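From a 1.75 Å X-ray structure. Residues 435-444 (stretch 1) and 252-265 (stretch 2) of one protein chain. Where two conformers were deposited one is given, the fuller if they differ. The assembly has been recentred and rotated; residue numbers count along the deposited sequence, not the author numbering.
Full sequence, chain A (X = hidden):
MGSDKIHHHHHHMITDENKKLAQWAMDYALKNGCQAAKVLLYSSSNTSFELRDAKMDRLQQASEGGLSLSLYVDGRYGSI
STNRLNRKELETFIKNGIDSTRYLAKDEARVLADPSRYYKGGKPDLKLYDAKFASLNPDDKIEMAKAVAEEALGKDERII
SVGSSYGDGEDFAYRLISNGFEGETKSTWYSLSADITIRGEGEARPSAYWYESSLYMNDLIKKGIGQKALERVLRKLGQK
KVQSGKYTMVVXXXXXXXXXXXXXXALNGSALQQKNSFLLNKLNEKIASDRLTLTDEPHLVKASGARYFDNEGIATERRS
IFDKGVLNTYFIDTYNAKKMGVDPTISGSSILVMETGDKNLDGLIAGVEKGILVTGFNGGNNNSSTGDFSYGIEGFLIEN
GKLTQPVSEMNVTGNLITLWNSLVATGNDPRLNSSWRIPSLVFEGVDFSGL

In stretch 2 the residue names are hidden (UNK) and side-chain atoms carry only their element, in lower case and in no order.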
ATOM      1  N   SER A 435      10.464  -1.088  18.143  1.00 36.40           N
ATOM      2  CA  SER A 435      11.213   0.164  18.245  1.00 37.23           C
ATOM      3  C   SER A 435      10.518   1.285  19.026  1.00 34.41           C
ATOM      4  O   SER A 435      11.163   2.288  19.367  1.00 37.31           O
ATOM      5  CB  SER A 435      11.649   0.664  16.875  1.00 41.08           C
ATOM      6  OG  SER A 435      10.489   0.979  16.113  1.00 44.60           O
ATOM      7  N   TRP A 436       9.219   1.092  19.281  0.50 35.02           N
ATOM      8  CA  TRP A 436       8.368   1.927  20.150  0.50 31.57           C
ATOM      9  C   TRP A 436       8.260   1.197  21.515  0.50 31.96           C
ATOM     10  O   TRP A 436       7.472   0.270  21.623  0.50 33.93           O
ATOM     11  CB  TRP A 436       6.947   2.036  19.567  0.50 31.73           C
ATOM     12  CG  TRP A 436       6.874   2.746  18.214  0.50 30.45           C
ATOM     13  CD1 TRP A 436       7.178   2.227  16.989  0.50 40.26           C
ATOM     14  CD2 TRP A 436       6.482   4.098  17.991  0.50 34.47           C
ATOM     15  NE1 TRP A 436       7.008   3.183  16.013  0.50 41.64           N
ATOM     16  CE2 TRP A 436       6.580   4.345  16.606  0.50 37.71           C
ATOM     17  CE3 TRP A 436       6.070   5.146  18.828  0.50 34.50           C
ATOM     18  CZ2 TRP A 436       6.275   5.584  16.046  0.50 33.35           C
ATOM     19  CZ3 TRP A 436       5.751   6.370  18.260  0.50 34.39           C
ATOM     20  CH2 TRP A 436       5.855   6.576  16.881  0.50 37.24           C
ATOM     21  N   ARG A 437       9.057   1.569  22.517  1.00 32.19           N
ATOM     22  CA  ARG A 437       8.973   0.892  23.820  1.00 31.97           C
ATOM     23  C   ARG A 437       8.118   1.764  24.736  1.00 33.10           C
ATOM     24  O   ARG A 437       8.616   2.542  25.555  1.00 33.29           O
ATOM     25  CB  ARG A 437      10.396   0.754  24.321  1.00 31.62           C
ATOM     26  CG  ARG A 437      11.269  -0.196  23.538  1.00 32.23           C
ATOM     27  CD  ARG A 437      12.629  -0.370  24.121  1.00 39.07           C
ATOM     28  NE  ARG A 437      13.332  -1.415  23.371  1.00 38.37           N
ATOM     29  CZ  ARG A 437      14.297  -2.163  23.851  1.00 40.73           C
ATOM     30  NH1 ARG A 437      14.751  -1.979  25.076  1.00 36.25           N
ATOM     31  NH2 ARG A 437      14.856  -3.074  23.077  1.00 40.91           N
ATOM     32  N   ILE A 438       6.819   1.628  24.562  1.00 32.85           N
ATOM     33  CA  ILE A 438       5.825   2.440  25.238  1.00 34.14           C
ATOM     34  C   ILE A 438       4.930   1.516  26.068  1.00 33.27           C
ATOM     35  O   ILE A 438       4.299   0.607  25.515  1.00 34.05           O
ATOM     36  CB  ILE A 438       4.920   3.161  24.203  1.00 34.76           C
ATOM     37  CG1 ILE A 438       5.774   3.829  23.093  1.00 33.57           C
ATOM     38  CG2 ILE A 438       4.018   4.128  24.887  1.00 34.83           C
ATOM     39  CD1 ILE A 438       6.797   4.792  23.513  1.00 33.19           C
ATOM     40  N   PRO A 439       4.884   1.733  27.383  1.00 33.90           N
ATOM     41  CA  PRO A 439       4.085   0.884  28.264  1.00 33.99           C
ATOM     42  C   PRO A 439       2.593   1.244  28.163  1.00 34.50           C
ATOM     43  O   PRO A 439       2.205   2.157  27.384  1.00 32.62           O
ATOM     44  CB  PRO A 439       4.621   1.256  29.660  1.00 34.59           C
ATOM     45  CG  PRO A 439       4.937   2.655  29.556  1.00 33.71           C
ATOM     46  CD  PRO A 439       5.540   2.821  28.145  1.00 32.57           C
ATOM     47  N   SER A 440       1.787   0.590  28.988  1.00 33.02           N
ATOM     48  CA  SER A 440       0.415   0.976  29.218  1.00 32.80           C
ATOM     49  C   SER A 440       0.376   2.426  29.707  1.00 30.94           C
ATOM     50  O   SER A 440       1.295   2.910  30.371  1.00 32.78           O
ATOM     51  CB  SER A 440      -0.281   0.039  30.246  1.00 37.23           C
ATOM     52  OG  SER A 440      -0.363  -1.300  29.736  1.00 38.04           O
ATOM     53  N   LEU A 441      -0.739   3.092  29.433  1.00 31.09           N
ATOM     54  CA  LEU A 441      -0.902   4.493  29.756  1.00 32.01           C
ATOM     55  C   LEU A 441      -2.267   4.797  30.386  1.00 32.18           C
ATOM     56  O   LEU A 441      -3.257   4.139  30.084  1.00 32.34           O
ATOM     57  CB  LEU A 441      -0.791   5.307  28.484  1.00 33.11           C
ATOM     58  CG  LEU A 441       0.461   5.194  27.652  1.00 37.70           C
ATOM     59  CD1 LEU A 441       0.211   6.015  26.398  1.00 43.85           C
ATOM     60  CD2 LEU A 441       1.696   5.655  28.396  1.00 36.81           C
ATOM     61  N   VAL A 442      -2.295   5.774  31.288  1.00 32.97           N
ATOM     62  CA  VAL A 442      -3.517   6.204  31.896  1.00 31.47           C
ATOM     63  C   VAL A 442      -3.637   7.717  31.765  1.00 32.67           C
ATOM     64  O   VAL A 442      -2.726   8.455  32.131  1.00 32.47           O
ATOM     65  CB  VAL A 442      -3.577   5.882  33.412  1.00 30.54           C
ATOM     66  CG1 VAL A 442      -4.901   6.291  33.957  1.00 36.20           C
ATOM     67  CG2 VAL A 442      -3.319   4.364  33.676  1.00 33.18           C
ATOM     68  N   PHE A 443      -4.762   8.144  31.215  1.00 31.48           N
ATOM     69  CA  PHE A 443      -5.058   9.555  31.015  1.00 33.00           C
ATOM     70  C   PHE A 443      -6.335   9.890  31.756  1.00 34.66           C
ATOM     71  O   PHE A 443      -7.296   9.112  31.733  1.00 34.41           O
ATOM     72  CB  PHE A 443      -5.315   9.828  29.531  1.00 35.13           C
ATOM     73  CG  PHE A 443      -4.192   9.529  28.629  1.00 31.39           C
ATOM     74  CD1 PHE A 443      -3.248  10.526  28.293  1.00 30.79           C
ATOM     75  CD2 PHE A 443      -4.057   8.275  28.007  1.00 33.50           C
ATOM     76  CE1 PHE A 443      -2.230  10.275  27.394  1.00 33.16           C
ATOM     77  CE2 PHE A 443      -3.010   8.039  27.103  1.00 33.03           C
ATOM     78  CZ  PHE A 443      -2.093   9.039  26.805  1.00 33.97           C
ATOM     79  N   GLU A 444      -6.396  11.055  32.410  1.00 33.51           N
ATOM     80  CA  GLU A 444      -7.622  11.448  33.067  1.00 34.20           C
ATOM     81  C   GLU A 444      -8.454  12.411  32.239  1.00 34.67           C
ATOM     82  O   GLU A 444      -7.919  13.261  31.541  1.00 30.35           O
ATOM     83  CB  GLU A 444      -7.307  12.134  34.402  1.00 38.03           C
ATOM     84  CG  GLU A 444      -6.733  11.236  35.479  1.00 42.88           C
ATOM     85  CD  GLU A 444      -7.701  10.194  35.994  1.00 57.06           C
ATOM     86  OE1 GLU A 444      -8.918  10.303  35.691  1.00 55.96           O
ATOM     87  OE2 GLU A 444      -7.229   9.256  36.710  1.00 57.75           O
ATOM     88  N   UNK A 252      -3.584  -0.138  26.418  1.00 37.64           N
ATOM     89  CA  UNK A 252      -2.629  -1.244  26.561  1.00 38.01           C
ATOM     90  C   UNK A 252      -1.386  -1.028  25.729  1.00 38.59           C
ATOM     91  O   UNK A 252      -1.342  -0.098  24.933  1.00 39.87           O
ATOM     92  o   UNK A 252      -3.377  -2.084  23.969  1.00 43.25           O
ATOM     93  o   UNK A 252      -4.784  -3.595  24.697  1.00 47.78           O
ATOM     94  c   UNK A 252      -3.309  -2.593  26.310  1.00 40.33           C
ATOM     95  c   UNK A 252      -3.854  -2.758  24.907  1.00 46.52           C
ATOM     96  N   UNK A 253      -0.343  -1.818  25.968  1.00 38.74           N
ATOM     97  CA  UNK A 253       0.897  -1.665  25.271  1.00 44.13           C
ATOM     98  C   UNK A 253       0.759  -2.048  23.802  1.00 47.87           C
ATOM     99  O   UNK A 253       1.500  -1.571  22.955  1.00 49.05           O
ATOM    100  c   UNK A 253       1.218  -2.890  27.259  1.00 42.51           C
ATOM    101  c   UNK A 253      -0.263  -2.875  26.984  1.00 39.96           C
ATOM    102  c   UNK A 253       1.814  -2.654  25.991  1.00 40.66           C
ATOM    103  N   UNK A 254      -0.177  -2.938  23.494  1.00 50.05           N
ATOM    104  CA  UNK A 254      -0.421  -3.251  22.085  1.00 49.04           C
ATOM    105  C   UNK A 254      -0.817  -1.941  21.330  1.00 50.58           C
ATOM    106  O   UNK A 254      -0.486  -1.846  20.141  1.00 49.41           O
ATOM    107  c   UNK A 254       0.471  -6.922  20.553  1.00 67.02           C
ATOM    108  c   UNK A 254      -1.461  -4.380  21.964  1.00 50.48           C
ATOM    109  c   UNK A 254      -1.619  -4.966  20.585  1.00 58.70           C
ATOM    110  s   UNK A 254      -0.066  -5.448  19.725  1.00 62.12           S
ATOM    111  N   UNK A 255      -1.425  -0.935  22.033  1.00 45.67           N
ATOM    112  CA  UNK A 255      -2.020   0.310  21.448  1.00 43.05           C
ATOM    113  C   UNK A 255      -1.556   1.712  21.900  1.00 43.12           C
ATOM    114  O   UNK A 255      -1.927   2.703  21.294  1.00 43.32           O
ATOM    115  c   UNK A 255      -4.209  -0.760  20.829  1.00 49.01           C
ATOM    116  o   UNK A 255      -4.478  -0.528  19.652  1.00 48.60           O
ATOM    117  n   UNK A 255      -4.444  -1.927  21.407  1.00 41.40           N
ATOM    118  c   UNK A 255      -3.535   0.283  21.671  1.00 45.01           C
ATOM    119  N   UNK A 256      -0.715   1.753  22.930  0.60 42.60           N
ATOM    120  CA  UNK A 256      -0.249   2.993  23.526  0.60 37.70           C
ATOM    121  C   UNK A 256       0.580   3.825  22.547  0.60 37.07           C
ATOM    122  O   UNK A 256       0.597   5.047  22.585  0.60 38.41           O
ATOM    123  o   UNK A 256       1.634   1.684  24.478  0.60 35.28           O
ATOM    124  c   UNK A 256       0.617   2.655  24.747  0.60 37.43           C
ATOM    125  N   UNK A 257       1.288   3.138  21.672  1.00 36.84           N
ATOM    126  CA  UNK A 257       2.119   3.813  20.676  1.00 37.61           C
ATOM    127  C   UNK A 257       1.277   4.615  19.680  1.00 33.15           C
ATOM    128  O   UNK A 257       1.747   5.653  19.155  1.00 36.77           O
ATOM    129  c   UNK A 257       2.993   2.816  19.927  1.00 40.52           C
ATOM    130  o   UNK A 257       3.854   2.160  20.865  1.00 50.07           O
ATOM    131  N   UNK A 258       0.080   4.143  19.405  1.00 39.97           N
ATOM    132  CA  UNK A 258      -0.862   4.800  18.480  1.00 38.69           C
ATOM    133  C   UNK A 258      -1.138   6.273  18.814  1.00 39.10           C
ATOM    134  O   UNK A 258      -1.089   7.131  17.931  1.00 36.66           O
ATOM    135  c   UNK A 258      -4.111   5.561  17.212  1.00 60.52           C
ATOM    136  c   UNK A 258      -3.082   4.374  17.144  1.00 49.61           C
ATOM    137  n   UNK A 258      -6.351   5.486  15.263  1.00 68.23           N
ATOM    138  c   UNK A 258      -5.226   6.183  15.039  1.00 64.44           C
ATOM    139  c   UNK A 258      -2.196   4.027  18.400  1.00 43.07           C
ATOM    140  n   UNK A 258      -4.203   6.238  15.903  1.00 60.65           N
ATOM    141  n   UNK A 258      -5.107   6.854  13.897  1.00 74.55           N
ATOM    142  N   UNK A 259      -1.428   6.573  20.081  1.00 35.82           N
ATOM    143  CA  UNK A 259      -1.658   7.964  20.477  1.00 36.82           C
ATOM    144  C   UNK A 259      -0.389   8.840  20.474  1.00 35.39           C
ATOM    145  O   UNK A 259      -0.491  10.080  20.394  1.00 35.63           O
ATOM    146  c   UNK A 259      -3.726   7.408  21.895  1.00 42.70           C
ATOM    147  c   UNK A 259      -2.322   7.986  21.861  1.00 37.46           C
ATOM    148  c   UNK A 259      -4.663   8.329  21.094  1.00 38.38           C
ATOM    149  c   UNK A 259      -4.180   7.259  23.354  1.00 42.68           C
ATOM    150  N   UNK A 260       0.793   8.220  20.578  1.00 32.41           N
ATOM    151  CA  UNK A 260       2.039   8.921  20.579  1.00 32.54           C
ATOM    152  C   UNK A 260       2.493   9.264  19.177  1.00 33.59           C
ATOM    153  O   UNK A 260       3.117  10.304  18.925  1.00 33.94           O
ATOM    154  c   UNK A 260       3.141   8.078  21.232  1.00 33.65           C
ATOM    155  c   UNK A 260       4.398   9.996  22.305  1.00 37.18           C
ATOM    156  c   UNK A 260       5.452   7.779  22.029  1.00 36.86           C
ATOM    157  c   UNK A 260       4.469   8.770  21.420  1.00 33.84           C
ATOM    158  N   UNK A 261       2.145   8.379  18.261  1.00 33.35           N
ATOM    159  CA  UNK A 261       2.579   8.499  16.861  1.00 36.21           C
ATOM    160  C   UNK A 261       2.356   9.897  16.238  1.00 34.25           C
ATOM    161  O   UNK A 261       3.284  10.448  15.696  1.00 35.11           O
ATOM    162  o   UNK A 261       2.420   7.476  14.724  1.00 45.18           O
ATOM    163  c   UNK A 261       1.882   7.428  16.012  1.00 37.46           C
ATOM    164  N   UNK A 262       1.167  10.490  16.333  1.00 34.79           N
ATOM    165  CA  UNK A 262       0.978  11.820  15.761  1.00 34.84           C
ATOM    166  C   UNK A 262       1.783  12.912  16.408  1.00 39.29           C
ATOM    167  O   UNK A 262       2.083  13.921  15.762  1.00 38.13           O
ATOM    168  c   UNK A 262      -0.098   9.934  16.853  1.00 36.69           C
ATOM    169  c   UNK A 262      -1.019  11.092  16.825  1.00 39.32           C
ATOM    170  c   UNK A 262      -0.511  12.064  15.891  1.00 40.16           C
ATOM    171  N   UNK A 263       2.178  12.722  17.669  1.00 36.05           N
ATOM    172  CA  UNK A 263       3.054  13.693  18.314  1.00 34.30           C
ATOM    173  C   UNK A 263       4.421  13.603  17.661  1.00 33.60           C
ATOM    174  O   UNK A 263       5.076  14.613  17.391  1.00 34.51           O
ATOM    175  c   UNK A 263       2.362  15.722  22.162  1.00 36.63           C
ATOM    176  c   UNK A 263       1.879  13.482  20.584  1.00 38.50           C
ATOM    177  c   UNK A 263       3.182  13.377  19.798  1.00 33.94           C
ATOM    178  s   UNK A 263       1.296  15.157  20.910  1.00 35.96           S
ATOM    179  N   UNK A 264       4.864  12.383  17.398  1.00 34.25           N
ATOM    180  CA  UNK A 264       6.189  12.207  16.804  1.00 34.29           C
ATOM    181  C   UNK A 264       6.206  12.719  15.358  1.00 36.10           C
ATOM    182  O   UNK A 264       7.165  13.336  14.946  1.00 34.27           O
ATOM    183  c   UNK A 264       7.932  10.483  16.197  1.00 37.21           C
ATOM    184  c   UNK A 264       6.576  10.744  16.855  1.00 37.15           C
ATOM    185  c   UNK A 264       7.415  11.047  19.231  1.00 38.26           C
ATOM    186  c   UNK A 264       6.576  10.285  18.331  1.00 35.64           C
ATOM    187  N   UNK A 265       5.120  12.525  14.630  1.00 37.55           N
ATOM    188  CA  UNK A 265       5.025  13.061  13.257  1.00 37.81           C
ATOM    189  C   UNK A 265       5.167  14.573  13.243  1.00 37.15           C
ATOM    190  O   UNK A 265       5.811  15.144  12.360  1.00 36.07           O
ATOM    191  c   UNK A 265       3.710  12.645  12.615  1.00 38.90           C
ATOM    192  o   UNK A 265       3.610  11.246  12.450  1.00 41.78           O
TER
HETATM  193  O   HOH W   1       4.907  -0.714  20.972  1.00 35.26           O

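Position 252 has two side-chain carbons, the second carrying two oxygens. Its CA-to-CB bond points away from stretch 1, though its CA lies 3.9 Å from Ser 440 OG. A planar carboxylate this short is Asp 252.

Position 253 has three carbons closing a ring onto its backbone N. Ser 440 OG approaches the ring carbon bonded to that N at 3.2 Å. This is Pro 253.

Position 254 is an unbranched chain of two carbons, a sulfur and a terminal carbon. Its CA-to-CB bond points away from stretch 1, and it makes no contact there. It is Met 254.

Position 255 has two carbons, the second bearing one oxygen and one nitrogen. It is Asn 255, out of reach of stretch 1. Its ND2 donates to Asp 252 OD1 at 2.8 Å, which links the side chains of 252 and 255.

Position 256 has one carbon and one oxygen. The oxygen lies 3.1 Å from Ile 438 O and 3.0 Å from Pro 439 O. The carbon is 3.8 Å from Leu 441 CD1. This is Ser 256; its single hydroxyl proton could serve more than one acceptor.

Position 257 also has one carbon and one oxygen. The oxygen is 3.4 Å from both Trp 436 CB and Ile 438 CG1. It is Ser 257. Water 1 bridges Ser 257 OG, at 3.1 Å, and Trp 436 O, to which it donates at 2.8 Å.

Position 258 has three carbons, a nitrogen, then a carbon with two more nitrogens. This guanidinium group belongs to Arg 258, which makes no contact here.

Position 259 has four carbons, forked at the second. One tip is 4.0 Å from Phe 443 CE2. It is Leu 259.

Position 260 has the same fork. One tip lies 3.6 Å from Ile 438 CD1 and 4.0 Å from Trp 436 CZ3, at the indole edge. It is Leu 260.

Position 261 has one carbon and one oxygen. Its CB is 4.2 Å from Trp 436 CH2. It is Ser 261.

Position 262 closes three carbons onto its N, leaving no amide hydrogen at the helix kink. It is Pro 262.

Position 263 has two carbons, a sulfur and a terminal carbon, unbranched. It is Met 263, out of reach.

Position 264 has four carbons, forked at the first. The first carbon of its two-carbon arm lies 4.0 Å from Trp 436 CZ3. It is Ile 264.

Position 265, one carbon and one oxygen without contact, is Ser 265.

The contact buries 557 Å². Ser 256 and Ser 257 meet the 436-441 segment, while Leu 259, Leu 260 and Ile 264 supply apolar packing.

Stretch 2 (252-265) DPMNSSRLLSPMIS
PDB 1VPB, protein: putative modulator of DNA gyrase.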